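Local coordinates for abhydrolase domain-containing protein (Exiguobacterium antarcticum, PDB 5H3H) that probably hydrolyses carboxylic esters as an alpha/beta-hydrolase esterase, and may also act as a perhydrolase that forms peracids, at residues D70-I82 with M97-H109. Residues are numbered along the deposited sequence; the frame is centred on the assembly and turned at random.
Sequences DYTTMASDINEVI and MGGGIALKYLLNH. With F50 (ethaneperoxoic acid), chain D.
Two helices of the alpha/beta-hydrolase fold, 71-85 (through its 71-82 part) and 97-109, meet in a buried, knobs-into-holes contact on one side of the central sheet, the two segments crossing at -74°. Helix 97-109 runs from the probable nucleophile elbow, where Met97 N donates to O of the bound ethaneperoxoic acid (2.9 Å). Ala75 marks the tight crossing: its CB lies 3.4 Å from Tyr105 N. Tyr71 fits among Met97, Gly100, Ile101 and Lys104; Ile101 CG1 lies over one ring face, offset toward the rim, in a CH-pi contact, and a CB on Gly100 would lie 2.7 Å from Tyr71 CE2. Ile101 in turn inserts between Met74 and Ile78. Tyr105, its CG anti to the backbone N (chi1 161°), swings its ring under Ile78 CG2, while Ile82 CD1 lies 3.7 Å from Tyr105 OH. No direct hydrogen bond joins the helices; two waters do. One links Thr72 O with Asn108 ND2 and His109 NE2. With an alanine at His109, that water would probably lose one of its anchors and the Asn79 amide the imidazole it stacks on, planes 17° apart. Asn79 CB sits 3.6 Å from the imidazole centroid, and the second water bridges Asn79 OD1 (2.6 Å) to Tyr105 OH.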
loop_
_atom_site.group_PDB
_atom_site.type_symbol
_atom_site.label_atom_id
_atom_site.label_comp_id
_atom_site.label_asym_id
_atom_site.label_seq_id
_atom_site.Cartn_x
_atom_site.Cartn_y
_atom_site.Cartn_z
ATOM N N ASP B 70 17.506 -5.991 3.266
ATOM C CA ASP B 70 16.372 -6.626 2.571
ATOM C C ASP B 70 15.504 -5.527 2.003
ATOM O O ASP B 70 15.559 -4.361 2.476
ATOM C CB ASP B 70 15.597 -7.523 3.540
ATOM C CG ASP B 70 15.061 -6.739 4.755
ATOM O OD1 ASP B 70 15.861 -6.487 5.684
ATOM O OD2 ASP B 70 13.874 -6.322 4.741
ATOM N N TYR B 71 14.821 -5.807 0.917
ATOM C CA TYR B 71 14.111 -4.712 0.183
ATOM C C TYR B 71 12.980 -4.170 1.029
ATOM O O TYR B 71 12.677 -2.979 0.942
ATOM C CB TYR B 71 13.575 -5.171 -1.147
ATOM C CG TYR B 71 14.619 -5.401 -2.251
ATOM C CD1 TYR B 71 15.990 -5.246 -2.024
ATOM C CD2 TYR B 71 14.237 -5.839 -3.501
ATOM C CE1 TYR B 71 16.930 -5.510 -3.041
ATOM C CE2 TYR B 71 15.175 -6.094 -4.516
ATOM C CZ TYR B 71 16.518 -5.935 -4.262
ATOM O OH TYR B 71 17.447 -6.149 -5.253
ATOM N N THR B 72 12.361 -5.023 1.858
ATOM C CA THR B 72 11.317 -4.519 2.777
ATOM C C THR B 72 11.870 -3.395 3.642
ATOM O O THR B 72 11.322 -2.319 3.631
ATOM C CB THR B 72 10.699 -5.614 3.664
ATOM O OG1 THR B 72 10.022 -6.569 2.832
ATOM C CG2 THR B 72 9.694 -5.000 4.689
ATOM N N THR B 73 12.939 -3.644 4.407
ATOM C CA THR B 73 13.519 -2.590 5.255
ATOM C C THR B 73 14.012 -1.408 4.420
ATOM O O THR B 73 13.901 -0.295 4.807
ATOM C CB THR B 73 14.735 -3.104 6.107
ATOM O OG1 THR B 73 14.376 -4.262 6.894
ATOM C CG2 THR B 73 15.225 -2.020 7.064
ATOM N N MET B 74 14.652 -1.664 3.294
ATOM C CA MET B 74 15.151 -0.572 2.406
ATOM C C MET B 74 14.021 0.329 1.878
ATOM O O MET B 74 14.185 1.549 1.794
ATOM C CB MET B 74 15.861 -1.201 1.179
ATOM C CG MET B 74 17.192 -1.940 1.446
ATOM S SD MET B 74 18.590 -0.846 1.828
ATOM C CE MET B 74 18.168 -0.718 3.543
ATOM N N ALA B 75 12.936 -0.326 1.452
ATOM C CA ALA B 75 11.728 0.342 1.013
ATOM C C ALA B 75 11.128 1.160 2.164
ATOM O O ALA B 75 10.660 2.290 1.937
ATOM C CB ALA B 75 10.719 -0.652 0.490
ATOM N N SER B 76 11.203 0.616 3.383
ATOM C CA SER B 76 10.794 1.385 4.599
ATOM C C SER B 76 11.625 2.646 4.751
ATOM O O SER B 76 11.078 3.704 5.098
ATOM C CB SER B 76 10.863 0.544 5.867
ATOM O OG SER B 76 10.458 1.339 6.959
ATOM N N ASP B 77 12.937 2.554 4.449
ATOM C CA ASP B 77 13.807 3.751 4.528
ATOM C C ASP B 77 13.381 4.751 3.515
ATOM O O ASP B 77 13.349 5.928 3.786
ATOM C CB ASP B 77 15.316 3.489 4.355
ATOM C CG ASP B 77 15.927 2.574 5.459
ATOM O OD1 ASP B 77 15.341 2.415 6.546
ATOM O OD2 ASP B 77 17.016 1.980 5.234
ATOM N N ILE B 78 13.026 4.298 2.318
ATOM C CA ILE B 78 12.540 5.260 1.318
ATOM C C ILE B 78 11.230 5.942 1.802
ATOM O O ILE B 78 11.087 7.128 1.603
ATOM C CB ILE B 78 12.337 4.642 -0.054
ATOM C CG1 ILE B 78 13.692 4.035 -0.537
ATOM C CG2 ILE B 78 11.771 5.660 -1.039
ATOM C CD1 ILE B 78 14.917 4.892 -0.326
ATOM N N ASN B 79 10.359 5.179 2.434
ATOM C CA ASN B 79 9.115 5.733 2.997
ATOM C C ASN B 79 9.435 6.815 3.967
ATOM O O ASN B 79 8.882 7.896 3.874
ATOM C CB ASN B 79 8.247 4.669 3.652
ATOM C CG ASN B 79 6.942 5.244 4.230
ATOM O OD1 ASN B 79 6.067 5.758 3.497
ATOM N ND2 ASN B 79 6.825 5.194 5.548
ATOM N N GLU B 80 10.411 6.576 4.839
ATOM C CA GLU B 80 10.868 7.621 5.723
ATOM C C GLU B 80 11.405 8.865 5.017
ATOM O O GLU B 80 11.082 9.967 5.398
ATOM C CB GLU B 80 11.856 7.079 6.779
ATOM C CG GLU B 80 11.229 5.998 7.632
ATOM C CD GLU B 80 9.985 6.501 8.358
ATOM O OE1 GLU B 80 10.044 7.671 8.865
ATOM O OE2 GLU B 80 9.001 5.717 8.414
ATOM N N VAL B 81 12.187 8.707 3.966
ATOM C CA VAL B 81 12.712 9.849 3.264
ATOM C C VAL B 81 11.567 10.745 2.785
ATOM O O VAL B 81 11.559 11.949 3.039
ATOM C CB VAL B 81 13.589 9.437 2.020
ATOM C CG1 VAL B 81 13.832 10.630 1.131
ATOM C CG2 VAL B 81 14.935 8.811 2.452
ATOM N N ILE B 82 10.626 10.137 2.090
ATOM C CA ILE B 82 9.500 10.846 1.464
ATOM C C ILE B 82 8.583 11.464 2.558
ATOM O O ILE B 82 8.256 12.644 2.458
ATOM C CB ILE B 82 8.763 9.880 0.505
ATOM C CG1 ILE B 82 9.573 9.796 -0.810
ATOM C CG2 ILE B 82 7.329 10.290 0.196
ATOM C CD1 ILE B 82 9.168 8.666 -1.726
ATOM N N MET B 97 19.540 -2.250 -8.447
ATOM C CA MET B 97 18.933 -2.613 -7.156
ATOM C C MET B 97 17.873 -1.580 -6.712
ATOM O O MET B 97 16.878 -1.944 -6.080
ATOM C CB MET B 97 20.004 -2.736 -6.080
ATOM C CG MET B 97 19.502 -3.367 -4.774
ATOM S SD MET B 97 20.816 -3.590 -3.574
ATOM C CE MET B 97 21.359 -1.891 -3.306
ATOM N N GLY B 98 18.109 -0.335 -7.100
ATOM C CA GLY B 98 17.203 0.808 -6.909
ATOM C C GLY B 98 15.839 0.625 -7.517
ATOM O O GLY B 98 14.809 0.964 -6.890
ATOM N N GLY B 99 15.820 -0.003 -8.676
ATOM C CA GLY B 99 14.607 -0.452 -9.309
ATOM C C GLY B 99 13.793 -1.387 -8.445
ATOM O O GLY B 99 12.602 -1.150 -8.221
ATOM N N GLY B 100 14.437 -2.429 -7.941
ATOM C CA GLY B 100 13.795 -3.361 -7.055
ATOM C C GLY B 100 13.247 -2.707 -5.807
ATOM O O GLY B 100 12.123 -3.023 -5.337
ATOM N N ILE B 101 14.054 -1.821 -5.221
ATOM C CA ILE B 101 13.632 -1.116 -3.990
ATOM C C ILE B 101 12.468 -0.170 -4.281
ATOM O O ILE B 101 11.541 -0.042 -3.466
ATOM C CB ILE B 101 14.815 -0.407 -3.322
ATOM C CG1 ILE B 101 15.886 -1.435 -2.870
ATOM C CG2 ILE B 101 14.351 0.478 -2.150
ATOM C CD1 ILE B 101 17.228 -0.811 -2.560
ATOM N N ALA B 102 12.530 0.544 -5.395
ATOM C CA ALA B 102 11.424 1.397 -5.800
ATOM C C ALA B 102 10.082 0.654 -5.905
ATOM O O ALA B 102 9.090 1.141 -5.407
ATOM C CB ALA B 102 11.752 2.068 -7.112
ATOM N N LEU B 103 10.057 -0.505 -6.544
ATOM C CA LEU B 103 8.865 -1.372 -6.629
ATOM C C LEU B 103 8.338 -1.807 -5.249
ATOM O O LEU B 103 7.106 -1.708 -4.970
ATOM C CB LEU B 103 9.128 -2.599 -7.525
ATOM C CG LEU B 103 9.276 -2.221 -9.001
ATOM C CD1 LEU B 103 10.043 -3.264 -9.813
ATOM C CD2 LEU B 103 7.929 -1.997 -9.668
ATOM N N LYS B 104 9.261 -2.279 -4.396
ATOM C CA LYS B 104 8.912 -2.771 -3.081
ATOM C C LYS B 104 8.296 -1.638 -2.243
ATOM O O LYS B 104 7.367 -1.883 -1.463
ATOM C CB LYS B 104 10.165 -3.276 -2.354
ATOM C CG LYS B 104 9.927 -4.084 -1.084
ATOM C CD LYS B 104 8.977 -5.238 -1.312
ATOM C CE LYS B 104 9.348 -6.469 -0.490
ATOM N NZ LYS B 104 8.751 -7.664 -1.172
ATOM N N TYR B 105 8.864 -0.441 -2.394
ATOM C CA TYR B 105 8.365 0.737 -1.745
ATOM C C TYR B 105 6.947 1.014 -2.178
ATOM O O TYR B 105 6.062 1.356 -1.324
ATOM C CB TYR B 105 9.195 1.943 -2.097
ATOM C CG TYR B 105 8.423 3.219 -1.806
ATOM C CD1 TYR B 105 8.201 3.666 -0.490
ATOM C CD2 TYR B 105 7.831 3.943 -2.851
ATOM C CE1 TYR B 105 7.472 4.833 -0.227
ATOM C CE2 TYR B 105 7.105 5.072 -2.606
ATOM C CZ TYR B 105 6.879 5.508 -1.282
ATOM O OH TYR B 105 6.118 6.639 -1.040
ATOM N N LEU B 106 6.718 0.923 -3.491
ATOM C CA LEU B 106 5.305 1.110 -3.989
ATOM C C LEU B 106 4.335 0.048 -3.455
ATOM O O LEU B 106 3.198 0.391 -3.091
ATOM C CB LEU B 106 5.243 1.164 -5.495
ATOM C CG LEU B 106 5.300 2.459 -6.311
ATOM C CD1 LEU B 106 5.455 3.794 -5.602
ATOM C CD2 LEU B 106 6.260 2.319 -7.486
ATOM N N LEU B 107 4.762 -1.212 -3.434
ATOM C CA LEU B 107 3.929 -2.275 -2.913
ATOM C C LEU B 107 3.693 -2.127 -1.405
ATOM O O LEU B 107 2.631 -2.357 -0.951
ATOM C CB LEU B 107 4.520 -3.667 -3.168
ATOM C CG LEU B 107 4.285 -4.484 -4.459
ATOM C CD1 LEU B 107 3.365 -3.853 -5.487
ATOM C CD2 LEU B 107 5.630 -4.899 -5.041
ATOM N N ASN B 108 4.720 -1.815 -0.649
ATOM C CA ASN B 108 4.585 -1.782 0.824
ATOM C C ASN B 108 3.995 -0.518 1.409
ATOM O O ASN B 108 3.401 -0.566 2.492
ATOM C CB ASN B 108 5.900 -2.138 1.510
ATOM C CG ASN B 108 6.269 -3.578 1.309
ATOM O OD1 ASN B 108 5.534 -4.340 0.696
ATOM N ND2 ASN B 108 7.394 -3.984 1.868
ATOM N N HIS B 109 4.150 0.594 0.704
ATOM C CA HIS B 109 3.639 1.846 1.164
ATOM C C HIS B 109 2.641 2.566 0.259
ATOM O O HIS B 109 2.230 3.644 0.610
ATOM C CB HIS B 109 4.813 2.723 1.478
ATOM C CG HIS B 109 5.760 2.071 2.408
ATOM N ND1 HIS B 109 5.692 2.238 3.774
ATOM C CD2 HIS B 109 6.744 1.164 2.182
ATOM C CE1 HIS B 109 6.625 1.498 4.349
ATOM N NE2 HIS B 109 7.284 0.845 3.404
HETATM C C F50 D . 22.990 -3.509 -9.319
HETATM O OX1 F50 D . 24.345 -1.468 -10.063
HETATM O O F50 D . 22.369 -2.931 -8.450
HETATM O OXT F50 D . 23.638 -2.679 -10.349
HETATM C CH3 F50 D . 23.075 -5.009 -9.329
HETATM O O HOH W 1 8.617 -1.754 3.564
HETATM O O HOH W 2 5.405 7.269 1.488
#